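Local coordinates for serine acetyltransferase (Bacteroides vulgatus ATCC 8482, PDB 3F1X) that catalyses the transfer of an acetyl group from acetyl-CoA to L-serine, giving O-acetylserine for cysteine synthesis, at the interface of chains A and B. Coordinates in Å, arbitrary orientation; residue numbers count along the deposited sequence, not the author numbering. Chains: chain A/B, Serine acetyltransferase.

Contacts 1 and 2 join the same two chains at opposite ends of the fold, with about 43 Å between the centres of their C-alpha atoms, and share no residue. Contact 1 lies between the beta-helical C-terminal domains, where turns of chain A lie against strands 230-232, 265-267 and 283-284 of chain B. Contact 2 is largely helical: the C-terminal end of helix 7-17 of chain B and the residue after it are held by helices 68-93 and 123-139 of chain A. Both domains contribute to the pairing. The interface lacks exact two-fold symmetry, consistent with neighbours in a trimer; the six deposited copies would fit the family's paired trimers.

Contact 1: the interface of chains A and B. Residues chain A 262, 280-281; chain B 230, 263, 265, 281-283.
Left-handed beta-helices meet here through their turns and short strands, with A:Ser262, A:Gly280 and A:Asn281 laid against B:Thr230, B:Thr265 and B:Trp283. The amide of A:Asn281 crosses the B:Thr265 side chain at a slant and, as modelled, its ND2 donates to the threonine hydroxyl OG1 at 2.7 Å, with the acceptor 18° out of the amide plane. Asparagine suits this turn twice over, since it tolerates the positive phi of its backbone (61°) and carries an amide to reach across. A:Asn281 OD1, however, faces the carbonyl O of B:Asn263 at 2.8 Å, where both can only accept; turning the amide over would replace this doubtful pair with a hydrogen bond and reverse the one to the threonine.

Beside this bond, small hydroxyl residues allow a close approach. A:Ser262 OG and B:Thr230 OG1 share a hydrogen bond of 3.2 Å, and water 1 bonds to both as well as to B:Thr265 OG1 (2.8 Å), tying three hydroxyls together. B:Trp283 places one face of the six-membered part of its indole against A:Gly280, whose N stands 3.3 Å above the ring plane toward the rim. Glycine, having no side chain, lets the ring lie directly against its backbone, while the amide of A:Asn281 (ND2 as modelled) meets the indole edge in plane. This polar and aromatic seam probably helps fix adjacent beta-helices side by side, the arrangement on which the family's intersubunit active sites depend.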
loop_
_atom_site.group_PDB
_atom_site.type_symbol
_atom_site.label_atom_id
_atom_site.label_comp_id
_atom_site.label_asym_id
_atom_site.label_seq_id
_atom_site.Cartn_x
_atom_site.Cartn_y
_atom_site.Cartn_z
ATOM N N SER A 262 -17.489 34.710 -14.793
ATOM C CA SER A 262 -17.991 33.382 -15.098
ATOM C C SER A 262 -18.431 33.027 -16.516
ATOM O O SER A 262 -19.278 33.695 -17.114
ATOM C CB SER A 262 -19.125 33.056 -14.127
ATOM O OG SER A 262 -19.490 31.698 -14.255
ATOM N N GLY A 280 -19.814 38.019 -17.513
ATOM C CA GLY A 280 -19.919 36.600 -17.792
ATOM C C GLY A 280 -20.890 36.210 -18.885
ATOM O O GLY A 280 -21.692 37.025 -19.351
ATOM N N ASN A 281 -20.792 34.958 -19.311
ATOM C CA ASN A 281 -21.685 34.390 -20.319
ATOM C C ASN A 281 -21.681 35.056 -21.686
ATOM O O ASN A 281 -22.679 34.998 -22.401
ATOM C CB ASN A 281 -23.110 34.374 -19.780
ATOM C CG ASN A 281 -23.224 33.589 -18.490
ATOM O OD1 ASN A 281 -23.154 32.358 -18.490
ATOM N ND2 ASN A 281 -23.374 34.297 -17.382
ATOM N N THR B 230 -23.663 29.399 -11.519
ATOM C CA THR B 230 -22.957 30.174 -10.499
ATOM C C THR B 230 -23.906 31.042 -9.684
ATOM O O THR B 230 -24.741 31.748 -10.243
ATOM C CB THR B 230 -21.900 31.133 -11.124
ATOM O OG1 THR B 230 -20.790 30.379 -11.614
ATOM C CG2 THR B 230 -21.394 32.133 -10.077
ATOM N N ASN B 263 -25.063 26.616 -17.087
ATOM C CA ASN B 263 -24.173 27.771 -17.139
ATOM C C ASN B 263 -24.684 29.166 -16.782
ATOM O O ASN B 263 -23.959 30.138 -16.968
ATOM C CB ASN B 263 -23.485 27.826 -18.516
ATOM C CG ASN B 263 -22.440 26.732 -18.685
ATOM O OD1 ASN B 263 -21.733 26.415 -17.744
ATOM N ND2 ASN B 263 -22.333 26.166 -19.885
ATOM N N THR B 265 -25.484 32.489 -14.726
ATOM C CA THR B 265 -24.786 33.174 -13.646
ATOM C C THR B 265 -25.746 34.109 -12.910
ATOM O O THR B 265 -26.353 34.981 -13.517
ATOM C CB THR B 265 -23.605 34.029 -14.179
ATOM O OG1 THR B 265 -22.743 33.227 -14.996
ATOM C CG2 THR B 265 -22.803 34.610 -13.013
ATOM N N ASN B 281 -27.137 29.946 -19.852
ATOM C CA ASN B 281 -26.260 30.889 -20.544
ATOM C C ASN B 281 -26.579 32.366 -20.378
ATOM O O ASN B 281 -26.255 33.167 -21.252
ATOM C CB ASN B 281 -26.231 30.552 -22.031
ATOM C CG ASN B 281 -25.768 29.133 -22.286
ATOM O OD1 ASN B 281 -24.585 28.817 -22.139
ATOM N ND2 ASN B 281 -26.701 28.266 -22.646
ATOM N N ILE B 282 -27.209 32.738 -19.271
ATOM C CA ILE B 282 -27.525 34.142 -19.059
ATOM C C ILE B 282 -26.936 34.729 -17.781
ATOM O O ILE B 282 -26.812 34.058 -16.755
ATOM C CB ILE B 282 -29.051 34.391 -19.067
ATOM C CG1 ILE B 282 -29.742 33.519 -18.032
ATOM C CG2 ILE B 282 -29.616 34.119 -20.450
ATOM C CD1 ILE B 282 -31.215 33.848 -17.877
ATOM N N TRP B 283 -26.569 35.996 -17.888
ATOM C CA TRP B 283 -25.980 36.783 -16.813
ATOM C C TRP B 283 -27.154 37.473 -16.130
ATOM O O TRP B 283 -27.711 38.431 -16.663
ATOM C CB TRP B 283 -25.012 37.783 -17.459
ATOM C CG TRP B 283 -24.330 38.778 -16.565
ATOM C CD1 TRP B 283 -24.617 40.109 -16.466
ATOM C CD2 TRP B 283 -23.175 38.553 -15.745
ATOM N NE1 TRP B 283 -23.707 40.729 -15.644
ATOM C CE2 TRP B 283 -22.816 39.797 -15.184
ATOM C CE3 TRP B 283 -22.415 37.422 -15.425
ATOM C CZ2 TRP B 283 -21.718 39.943 -14.332
ATOM C CZ3 TRP B 283 -21.317 37.567 -14.572
ATOM C CH2 TRP B 283 -20.985 38.821 -14.034
HETATM O O HOH W 1 -21.888 30.658 -14.280
#

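Contact 2: the interface of chains A and B. Residues chain A 69, 72-73, 127; chain B 14, 16-18.
An extended start (chi1 174°) followed by a bend about the CG-CD bond (chi3 -73°) carries the guanidinium of A:Arg127 to the backbone carbonyl of B:Leu17. It grips that oxygen end-on with two nitrogens: NH1 donates to B:Leu17 O at 2.9 Å and NH2 to the same atom at 3.1 Å. The oxygen sits at the edge of the guanidinium, in its plane, so the fork is nearly flat even though both donors are tilted from the plane of the carbonyl. B:Leu17 is the last residue of helix 7-17, where carbonyls lack the next turn's amide donors; arginine suits the place because it can give two bonds to one such acceptor, and its positive charge is probably favoured by the negative end of the helix dipole.

The leucine itself adds an apolar contact. Its CD2 methyl lies over one face of the guanidinium, off toward the rim, 3.9 Å from A:Arg127 CZ, and so covers the flat group while the carbonyl holds its edge. On the neighbouring side A:Ile72 brings both of its branches into use. The CG2 methyl approaches B:Leu17 CB at 4.1 Å, and CD1 reaches B:Ser18 CA at 3.9 Å.

B:Ser18 is small enough to fit between A:Ile72 and A:Asn69, whose amide carbon CG rests 3.6 Å from the serine CB. The serine hydroxyl OG turns back to its own chain, donating to B:Val14 O at 2.8 Å from above the carbonyl plane; this bond adds to the helical backbone pairing at that carbonyl and fixes the hydroxyl. A:Gly73, without a side chain, presents its CA toward B:Val14 CG1. In the fold, the N-terminal helix 7-17 of chain B thus reaches over to the helical domain of chain A, its C-terminal end docked across helices 68-93 and 123-139.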
loop_
_atom_site.group_PDB
_atom_site.type_symbol
_atom_site.label_atom_id
_atom_site.label_comp_id
_atom_site.label_asym_id
_atom_site.label_seq_id
_atom_site.Cartn_x
_atom_site.Cartn_y
_atom_site.Cartn_z
ATOM N N ASN A 69 14.738 22.912 7.097
ATOM C CA ASN A 69 15.869 22.769 6.197
ATOM C C ASN A 69 16.209 21.311 5.896
ATOM O O ASN A 69 16.536 20.976 4.755
ATOM C CB ASN A 69 17.073 23.514 6.782
ATOM C CG ASN A 69 16.812 25.014 6.921
ATOM O OD1 ASN A 69 17.568 25.735 7.578
ATOM N ND2 ASN A 69 15.736 25.489 6.290
ATOM N N ILE A 72 13.840 20.185 3.294
ATOM C CA ILE A 72 14.099 20.773 1.986
ATOM C C ILE A 72 15.243 19.998 1.318
ATOM O O ILE A 72 15.207 19.721 0.113
ATOM C CB ILE A 72 14.493 22.262 2.109
ATOM C CG1 ILE A 72 13.270 23.086 2.508
ATOM C CG2 ILE A 72 15.089 22.763 0.791
ATOM C CD1 ILE A 72 13.579 24.543 2.821
ATOM N N GLY A 73 16.245 19.637 2.116
ATOM C CA GLY A 73 17.390 18.899 1.607
ATOM C C GLY A 73 17.017 17.529 1.083
ATOM O O GLY A 73 17.424 17.142 -0.018
ATOM N N ARG A 127 9.004 30.162 -6.148
ATOM C CA ARG A 127 8.433 30.475 -4.843
ATOM C C ARG A 127 8.085 31.959 -4.784
ATOM O O ARG A 127 7.037 32.333 -4.257
ATOM C CB ARG A 127 9.424 30.143 -3.722
ATOM C CG ARG A 127 8.955 30.574 -2.339
ATOM C CD ARG A 127 10.067 30.409 -1.313
ATOM N NE ARG A 127 10.310 29.010 -0.989
ATOM C CZ ARG A 127 11.259 28.594 -0.154
ATOM N NH1 ARG A 127 12.055 29.475 0.437
ATOM N NH2 ARG A 127 11.413 27.300 0.085
ATOM N N VAL B 14 19.366 24.496 -2.595
ATOM C CA VAL B 14 18.939 24.219 -1.235
ATOM C C VAL B 14 19.225 25.399 -0.303
ATOM O O VAL B 14 18.373 25.769 0.512
ATOM C CB VAL B 14 19.623 22.952 -0.687
ATOM C CG1 VAL B 14 19.337 22.803 0.811
ATOM C CG2 VAL B 14 19.121 21.729 -1.451
ATOM N N GLU B 16 19.423 28.602 -0.964
ATOM C CA GLU B 16 18.488 29.684 -1.261
ATOM C C GLU B 16 17.088 29.388 -0.758
ATOM O O GLU B 16 16.396 30.269 -0.257
ATOM C CB GLU B 16 18.407 29.921 -2.766
ATOM C CG GLU B 16 19.602 30.596 -3.380
ATOM C CD GLU B 16 19.355 30.943 -4.838
ATOM O OE1 GLU B 16 18.366 31.658 -5.128
ATOM O OE2 GLU B 16 20.146 30.503 -5.698
ATOM N N LEU B 17 16.672 28.139 -0.912
ATOM C CA LEU B 17 15.349 27.719 -0.492
ATOM C C LEU B 17 15.187 27.636 1.019
ATOM O O LEU B 17 14.074 27.744 1.534
ATOM C CB LEU B 17 15.026 26.360 -1.120
ATOM C CG LEU B 17 14.802 26.385 -2.635
ATOM C CD1 LEU B 17 14.849 24.980 -3.206
ATOM C CD2 LEU B 17 13.471 27.049 -2.938
ATOM N N SER B 18 16.299 27.454 1.727
ATOM C CA SER B 18 16.278 27.306 3.182
ATOM C C SER B 18 16.404 28.588 4.000
ATOM O O SER B 18 16.816 28.538 5.156
ATOM C CB SER B 18 17.385 26.332 3.621
ATOM O OG SER B 18 17.248 25.056 3.016
#